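Local coordinates for protein putative fumarylpyruvate hydrolase (Burkholderia cenocepacia, PDB 4MAQ) that is a member of the fumarylacetoacetate hydrolase (FAH) family, with a fold built largely of mixed beta sheets, at residues L216-V222 with E233-K239; T173-G177 with T209-V213; A94-D98 with L199-D203. All coordinates share one frame; numbering follows the deposited sequence.

Contact 1. Residues L216-V222 with E233-K239; sequences LQPGDRV and EFVVGAK
Arg221 and Val222 pair antiparallel with Val235 and Phe234 at the open end of the beta hairpin 221-226/230-236, and the type II turn Gln217-Asp220 prolongs the ladder past the last bridge. Val222 and Phe234 form a hydrogen-bonded pair, Val222 N to Phe234 O at 2.8 Å and Phe234 N to Val222 O at 2.9 Å. Beyond them Val236 N gives a nearly straight bond to Asp220 O, whereas the one from Gly219 N to Val236 O is more bent (139°). On the face carrying Val222 and Phe234, the CB of Val222 sits over the phenyl ring in a CH-pi contact, 4.0 Å from the centroid of Phe234 and displaced toward its rim. Val222 CG2 touches Phe234 CE1 and also Val236 CG2, which in turn meets Leu216 CD1 at 4.1 Å. Leu167 and Val169 of the neighbouring strand 164-169 touch Val222 and Leu216.

Arg221 and Val235 share the other face. Arg221 runs out with CG anti to its backbone N (chi1 179°), then bends at chi3, which brings NH1 to Glu233 OE2 at 2.8 Å. That oxygen offers its anti lone pair, and the carboxylate and guanidinium planes stand 75° apart, so this is a single-bond salt bridge and not a flat two-pronged one. Val235 CG2 lies over one guanidinium face, 3.9 Å from Arg221 NH2. Within the turn, Asp220 OD2 accepts the N-H of Gln217, while its OD1 takes the amide of Asn170. The chemistry thus divides: backbone bonds join the strands, valine, leucine and phenylalanine fill the buried face, and an exposed ion pair, with a Val235 methyl over its guanidinium, ties the strands together a second way.

Contact 2. Residues T173-G177 with T209-V213; sequences TRQQG and TPAGV
Gln175 lays its aliphatic CB and CG against the Ala211 carbonyl, each 3.4 Å from Ala211 O, and carries its amide on into the loop 209-213. Arg174 and Gln175 together face Leu167 in a classic beta bulge on strand 172-178, an outer strand of the five-stranded sheet within this chain. With CG beside the backbone N (chi1 -58°) and the chain extended beyond it, the amide reaches the start of the loop. There NE2 donates to Thr209 OG1 at 2.9 Å, the oxygen tilted 19° from the amide plane, and makes weak bonds to the carbonyl oxygens of Pro210 and Ala211. The OE1 of Gln175 is held by Ile89 N and His87 ND1 of strand 85-95, and Thr209 OG1 also bonds Ile89 O, so one side chain clasps the loop and a strand of the other large sheet. Glycines let the backbones close in: Gly177, which has no side chain, brings its CA to 3.9 Å from Pro210 CB, and Gly212 CA comes 3.4 Å from Arg174 O in a CA-H...O contact. A water completes the join, accepting from Gln176 N at 2.8 Å and donating to Ala211 O at 2.6 Å.

Contact 3. Residues A94-D98 with L199-D203; sequences AIGKD and LKAGD
Backbone hydrogen bonds come first: Ile95 N donates to Asp203 O at 2.8 Å, and Ile95 O accepts from Gly202 N at 2.9 Å. Both are close to straight, and they fasten the end of strand 85-95 to the type II turn Lys200-Asp203. Gly202, with a positive phi of 106°, takes the third position of the turn.

A second group of bonds uses carboxylates. Asp98 OD1 accepts the N-H of Ala201 at 2.9 Å, which comes in nearly along the acid's C-O bond. Its OD2 forms a long salt bridge of 3.8 Å to Lys200 NZ, with a water bonded to both. The lysine bends at chi2 and chi3, laying CD beside the acid, 3.5 Å from Asp98 OD1, and its ammonium group has its stronger partner in Glu198. Inside the turn, Asp203 OD2 accepts Lys200 N from well above the carboxylate plane, and OD1 is bound by Arg34 and by the backbone of Arg35.

The apolar contact is made by Ile95 and Leu199, which cross at about a right angle, CD1 of Ile95 at 3.9 Å from CD2 of Leu199. Ile95 CG2, anti to its own N, turns in against the Lys200 carbonyl oxygen, 3.4 Å away. Leu199 continues onto Phe37, Ile190 and Val193. Ala201 CB packs on the Gly96 carbonyl, and Ile14 of the second subunit lies against Ala201. The chemistry implies a turn held twice by carboxylates: Asp203 accepts the N-H of its first residue, Asp98 that of its second, and a water bridges Asp98 and the lysine, while the branched carbons of Ile95 and Leu199 are buried.

Contact 3 closes before contact 1 opens, whereas contacts 2 and 3 cross along the chain, so the path from 94-98 to 199-203 encloses strand 172-178 of contact 2. Contacts 1 and 2 have centres about 17 Å apart and both reach the five-stranded mixed sheet. In sequence, 209-213 leads through strand 214-216, whose last residue opens contact 1, to 216-222. Contact 3 lies on the opposite side of the chain's centre, its centre about 31 Å from that of contact 1 and 28 Å from that of contact 2. Strand 85-95 of the eight-stranded sheet spans this distance: Leu85 pairs with Leu216, Ile89 bonds Gln175 and Thr209, and its far end carries contact 3.

Contact 1. Residues L216-V222 with E233-K239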
# COMPACT_ATOMS: atom_id res chain seq x y z
N LEU B 216 -11.03 11.47 17.24
CA LEU B 216 -10.91 12.87 16.79
C LEU B 216 -12.23 13.27 16.17
O LEU B 216 -12.77 12.53 15.35
CB LEU B 216 -9.82 13.02 15.74
CG LEU B 216 -8.40 12.74 16.20
CD1 LEU B 216 -7.44 12.78 15.00
CD2 LEU B 216 -7.99 13.70 17.31
N GLN B 217 -12.75 14.44 16.56
CA GLN B 217 -13.94 15.01 15.97
C GLN B 217 -13.54 16.02 14.90
O GLN B 217 -12.47 16.63 15.00
CB GLN B 217 -14.77 15.75 17.02
CG GLN B 217 -15.18 14.90 18.21
CD GLN B 217 -15.85 13.62 17.76
OE1 GLN B 217 -16.68 13.63 16.85
NE2 GLN B 217 -15.49 12.51 18.40
N PRO B 218 -14.39 16.19 13.87
CA PRO B 218 -14.17 17.29 12.93
C PRO B 218 -13.93 18.60 13.67
O PRO B 218 -14.64 18.91 14.63
CB PRO B 218 -15.48 17.32 12.14
CG PRO B 218 -15.98 15.92 12.20
CD PRO B 218 -15.63 15.45 13.57
N GLY B 219 -12.88 19.33 13.29
CA GLY B 219 -12.56 20.60 13.92
C GLY B 219 -11.56 20.51 15.05
O GLY B 219 -11.07 21.54 15.52
N ASP B 220 -11.26 19.30 15.53
CA ASP B 220 -10.34 19.19 16.66
C ASP B 220 -8.95 19.74 16.31
O ASP B 220 -8.47 19.55 15.17
CB ASP B 220 -10.19 17.74 17.11
CG ASP B 220 -11.30 17.29 18.05
OD1 ASP B 220 -12.13 18.12 18.48
OD2 ASP B 220 -11.33 16.07 18.35
N ARG B 221 -8.30 20.37 17.29
CA ARG B 221 -6.91 20.83 17.16
C ARG B 221 -5.99 19.76 17.79
O ARG B 221 -6.05 19.52 19.00
CB ARG B 221 -6.69 22.19 17.85
CG ARG B 221 -5.24 22.71 17.76
CD ARG B 221 -5.06 24.10 18.41
NE ARG B 221 -6.05 24.99 17.80
CZ ARG B 221 -5.93 25.59 16.60
NH1 ARG B 221 -4.78 25.58 15.94
NH2 ARG B 221 -6.99 26.20 16.08
N VAL B 222 -5.18 19.11 16.95
CA VAL B 222 -4.32 18.02 17.41
C VAL B 222 -2.90 18.55 17.51
O VAL B 222 -2.38 19.14 16.55
CB VAL B 222 -4.38 16.84 16.43
CG1 VAL B 222 -3.64 15.62 17.02
CG2 VAL B 222 -5.83 16.51 16.09
N GLU B 233 1.12 20.77 15.09
CA GLU B 233 -0.22 21.30 15.38
C GLU B 233 -1.01 21.30 14.07
O GLU B 233 -0.54 21.84 13.08
CB GLU B 233 -0.11 22.71 15.96
CG GLU B 233 -1.45 23.43 16.21
CD GLU B 233 -1.34 24.61 17.16
OE1 GLU B 233 -0.34 24.70 17.94
OE2 GLU B 233 -2.25 25.47 17.15
N PHE B 234 -2.17 20.66 14.05
CA PHE B 234 -3.05 20.71 12.87
C PHE B 234 -4.49 20.65 13.29
O PHE B 234 -4.80 20.34 14.46
CB PHE B 234 -2.70 19.59 11.84
CG PHE B 234 -2.94 18.16 12.30
CD1 PHE B 234 -4.22 17.61 12.28
CD2 PHE B 234 -1.88 17.34 12.67
CE1 PHE B 234 -4.42 16.27 12.64
CE2 PHE B 234 -2.08 16.00 13.02
CZ PHE B 234 -3.36 15.47 13.03
N VAL B 235 -5.39 20.99 12.37
CA VAL B 235 -6.81 20.98 12.63
C VAL B 235 -7.47 19.90 11.76
O VAL B 235 -7.18 19.81 10.56
CB VAL B 235 -7.43 22.39 12.36
CG1 VAL B 235 -8.94 22.37 12.51
CG2 VAL B 235 -6.83 23.42 13.31
N VAL B 236 -8.33 19.09 12.36
CA VAL B 236 -9.09 18.09 11.61
C VAL B 236 -10.18 18.78 10.79
O VAL B 236 -10.89 19.67 11.32
CB VAL B 236 -9.72 17.07 12.57
CG1 VAL B 236 -10.54 16.04 11.82
CG2 VAL B 236 -8.61 16.37 13.36
N GLY B 237 -10.29 18.41 9.52
CA GLY B 237 -11.29 19.01 8.66
C GLY B 237 -12.72 18.61 8.98
O GLY B 237 -13.00 17.80 9.89
N ALA B 238 -13.64 19.19 8.21
CA ALA B 238 -15.07 18.94 8.37
C ALA B 238 -15.42 17.55 7.83
O ALA B 238 -14.82 17.07 6.87
CB ALA B 238 -15.87 20.02 7.63
N LYS B 239 -16.43 16.93 8.43
CA LYS B 239 -16.94 15.66 7.94
C LYS B 239 -17.60 15.83 6.57
O LYS B 239 -18.42 16.73 6.38
CB LYS B 239 -17.92 15.08 8.96
CG LYS B 239 -18.43 13.68 8.66
CD LYS B 239 -19.30 13.18 9.82
CE LYS B 239 -19.67 11.71 9.68
NZ LYS B 239 -20.20 11.16 10.97

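Contact 2. Residues T173-G177 with T209-V213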
# COMPACT_ATOMS: atom_id res chain seq x y z
N THR B 173 -4.24 16.55 27.08
CA THR B 173 -3.37 15.42 26.76
C THR B 173 -4.18 14.13 26.69
O THR B 173 -4.94 13.81 27.61
CB THR B 173 -2.26 15.29 27.81
OG1 THR B 173 -1.50 16.50 27.83
CG2 THR B 173 -1.33 14.12 27.46
N ARG B 174 -4.01 13.40 25.59
CA ARG B 174 -4.70 12.13 25.38
C ARG B 174 -3.73 10.96 25.37
O ARG B 174 -4.10 9.85 25.75
CB ARG B 174 -5.51 12.14 24.07
CG ARG B 174 -6.52 13.28 23.88
CD ARG B 174 -7.77 13.10 24.72
NE ARG B 174 -8.59 14.33 24.81
CZ ARG B 174 -9.58 14.67 23.97
NH1 ARG B 174 -9.92 13.89 22.94
NH2 ARG B 174 -10.24 15.82 24.17
N GLN B 175 -2.49 11.19 24.92
CA GLN B 175 -1.47 10.14 24.96
C GLN B 175 -0.20 10.71 25.51
O GLN B 175 0.18 11.83 25.16
CB GLN B 175 -1.19 9.58 23.55
CG GLN B 175 -2.42 9.01 22.84
CD GLN B 175 -2.03 8.26 21.59
OE1 GLN B 175 -2.14 8.79 20.47
NE2 GLN B 175 -1.55 7.04 21.75
N GLN B 176 0.49 9.96 26.36
CA GLN B 176 1.79 10.38 26.86
C GLN B 176 2.52 9.13 27.30
O GLN B 176 2.09 8.42 28.21
CB GLN B 176 1.65 11.36 28.03
CG GLN B 176 2.93 12.00 28.53
CD GLN B 176 2.62 13.08 29.53
OE1 GLN B 176 2.49 14.25 29.16
NE2 GLN B 176 2.45 12.69 30.79
N GLY B 177 3.63 8.85 26.64
CA GLY B 177 4.45 7.74 27.01
C GLY B 177 5.91 8.08 26.78
O GLY B 177 6.28 9.25 26.65
N THR B 209 2.61 3.06 19.25
CA THR B 209 1.98 4.16 19.98
C THR B 209 1.80 3.81 21.45
O THR B 209 1.51 2.65 21.76
CB THR B 209 0.61 4.49 19.33
OG1 THR B 209 0.16 5.78 19.75
CG2 THR B 209 -0.47 3.46 19.67
N PRO B 210 1.97 4.79 22.35
CA PRO B 210 1.68 4.52 23.75
C PRO B 210 0.16 4.46 23.98
O PRO B 210 -0.62 4.58 23.04
CB PRO B 210 2.28 5.73 24.47
CG PRO B 210 2.21 6.83 23.47
CD PRO B 210 2.45 6.17 22.14
N ALA B 211 -0.25 4.24 25.22
CA ALA B 211 -1.67 4.17 25.56
C ALA B 211 -2.41 5.46 25.22
O ALA B 211 -1.82 6.54 25.05
CB ALA B 211 -1.84 3.82 27.03
N GLY B 212 -3.72 5.34 25.13
CA GLY B 212 -4.56 6.52 25.03
C GLY B 212 -5.13 6.79 23.65
O GLY B 212 -5.67 7.88 23.40
N VAL B 213 -5.03 5.81 22.76
CA VAL B 213 -5.73 5.88 21.47
C VAL B 213 -7.17 6.31 21.73
O VAL B 213 -7.83 5.80 22.66
CB VAL B 213 -5.71 4.52 20.70
CG1 VAL B 213 -6.29 3.39 21.56
CG2 VAL B 213 -6.50 4.60 19.38
O HOH W 1 -0.44 7.40 27.13

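Contact 3. Residues A94-D98 with L199-D203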
# COMPACT_ATOMS: atom_id res chain seq x y z
N ALA B 94 12.75 7.11 9.05
CA ALA B 94 12.93 7.24 7.59
C ALA B 94 14.19 6.50 7.17
O ALA B 94 15.26 6.75 7.72
CB ALA B 94 13.02 8.72 7.22
N ILE B 95 14.06 5.61 6.19
CA ILE B 95 15.17 4.74 5.77
C ILE B 95 15.98 5.38 4.64
O ILE B 95 15.41 5.90 3.68
CB ILE B 95 14.60 3.38 5.33
CG1 ILE B 95 13.83 2.73 6.49
CG2 ILE B 95 15.67 2.44 4.74
CD1 ILE B 95 14.69 2.44 7.74
N GLY B 96 17.30 5.28 4.73
CA GLY B 96 18.17 5.84 3.69
C GLY B 96 19.04 4.83 2.94
O GLY B 96 19.76 5.21 2.02
N LYS B 97 18.92 3.54 3.26
CA LYS B 97 19.76 2.52 2.64
C LYS B 97 19.00 1.23 2.50
O LYS B 97 18.43 0.73 3.48
CB LYS B 97 21.05 2.29 3.47
CG LYS B 97 22.02 1.27 2.91
CD LYS B 97 23.33 1.29 3.69
CE LYS B 97 23.16 0.89 5.15
NZ LYS B 97 24.49 0.74 5.80
N ASP B 98 19.03 0.67 1.29
CA ASP B 98 18.31 -0.57 1.03
C ASP B 98 18.87 -1.73 1.86
O ASP B 98 20.05 -1.75 2.22
CB ASP B 98 18.51 -1.01 -0.43
CG ASP B 98 17.97 -0.01 -1.47
OD1 ASP B 98 17.28 0.99 -1.16
OD2 ASP B 98 18.28 -0.26 -2.66
N LEU B 199 13.79 -3.85 2.27
CA LEU B 199 13.67 -2.47 2.71
C LEU B 199 14.39 -1.58 1.72
O LEU B 199 15.43 -1.97 1.17
CB LEU B 199 14.28 -2.35 4.10
CG LEU B 199 13.92 -1.18 4.96
CD1 LEU B 199 12.43 -1.25 5.35
CD2 LEU B 199 14.84 -1.12 6.17
N LYS B 200 13.85 -0.39 1.48
CA LYS B 200 14.43 0.51 0.49
C LYS B 200 14.61 1.91 1.05
O LYS B 200 13.82 2.35 1.88
CB LYS B 200 13.54 0.61 -0.76
CG LYS B 200 13.38 -0.69 -1.53
CD LYS B 200 14.63 -1.09 -2.27
CE LYS B 200 14.26 -1.84 -3.54
NZ LYS B 200 15.48 -2.16 -4.33
N ALA B 201 15.64 2.61 0.56
CA ALA B 201 15.75 4.04 0.78
C ALA B 201 14.42 4.67 0.37
O ALA B 201 13.89 4.38 -0.69
CB ALA B 201 16.88 4.61 -0.06
N GLY B 202 13.87 5.50 1.25
CA GLY B 202 12.58 6.10 1.02
C GLY B 202 11.47 5.50 1.87
O GLY B 202 10.41 6.09 1.98
N ASP B 203 11.72 4.35 2.49
CA ASP B 203 10.70 3.76 3.38
C ASP B 203 10.52 4.53 4.67
O ASP B 203 11.47 5.11 5.21
CB ASP B 203 11.01 2.29 3.68
CG ASP B 203 10.80 1.39 2.48
OD1 ASP B 203 10.07 1.83 1.55
OD2 ASP B 203 11.31 0.26 2.47
O HOH W 2 16.70 0.22 -5.08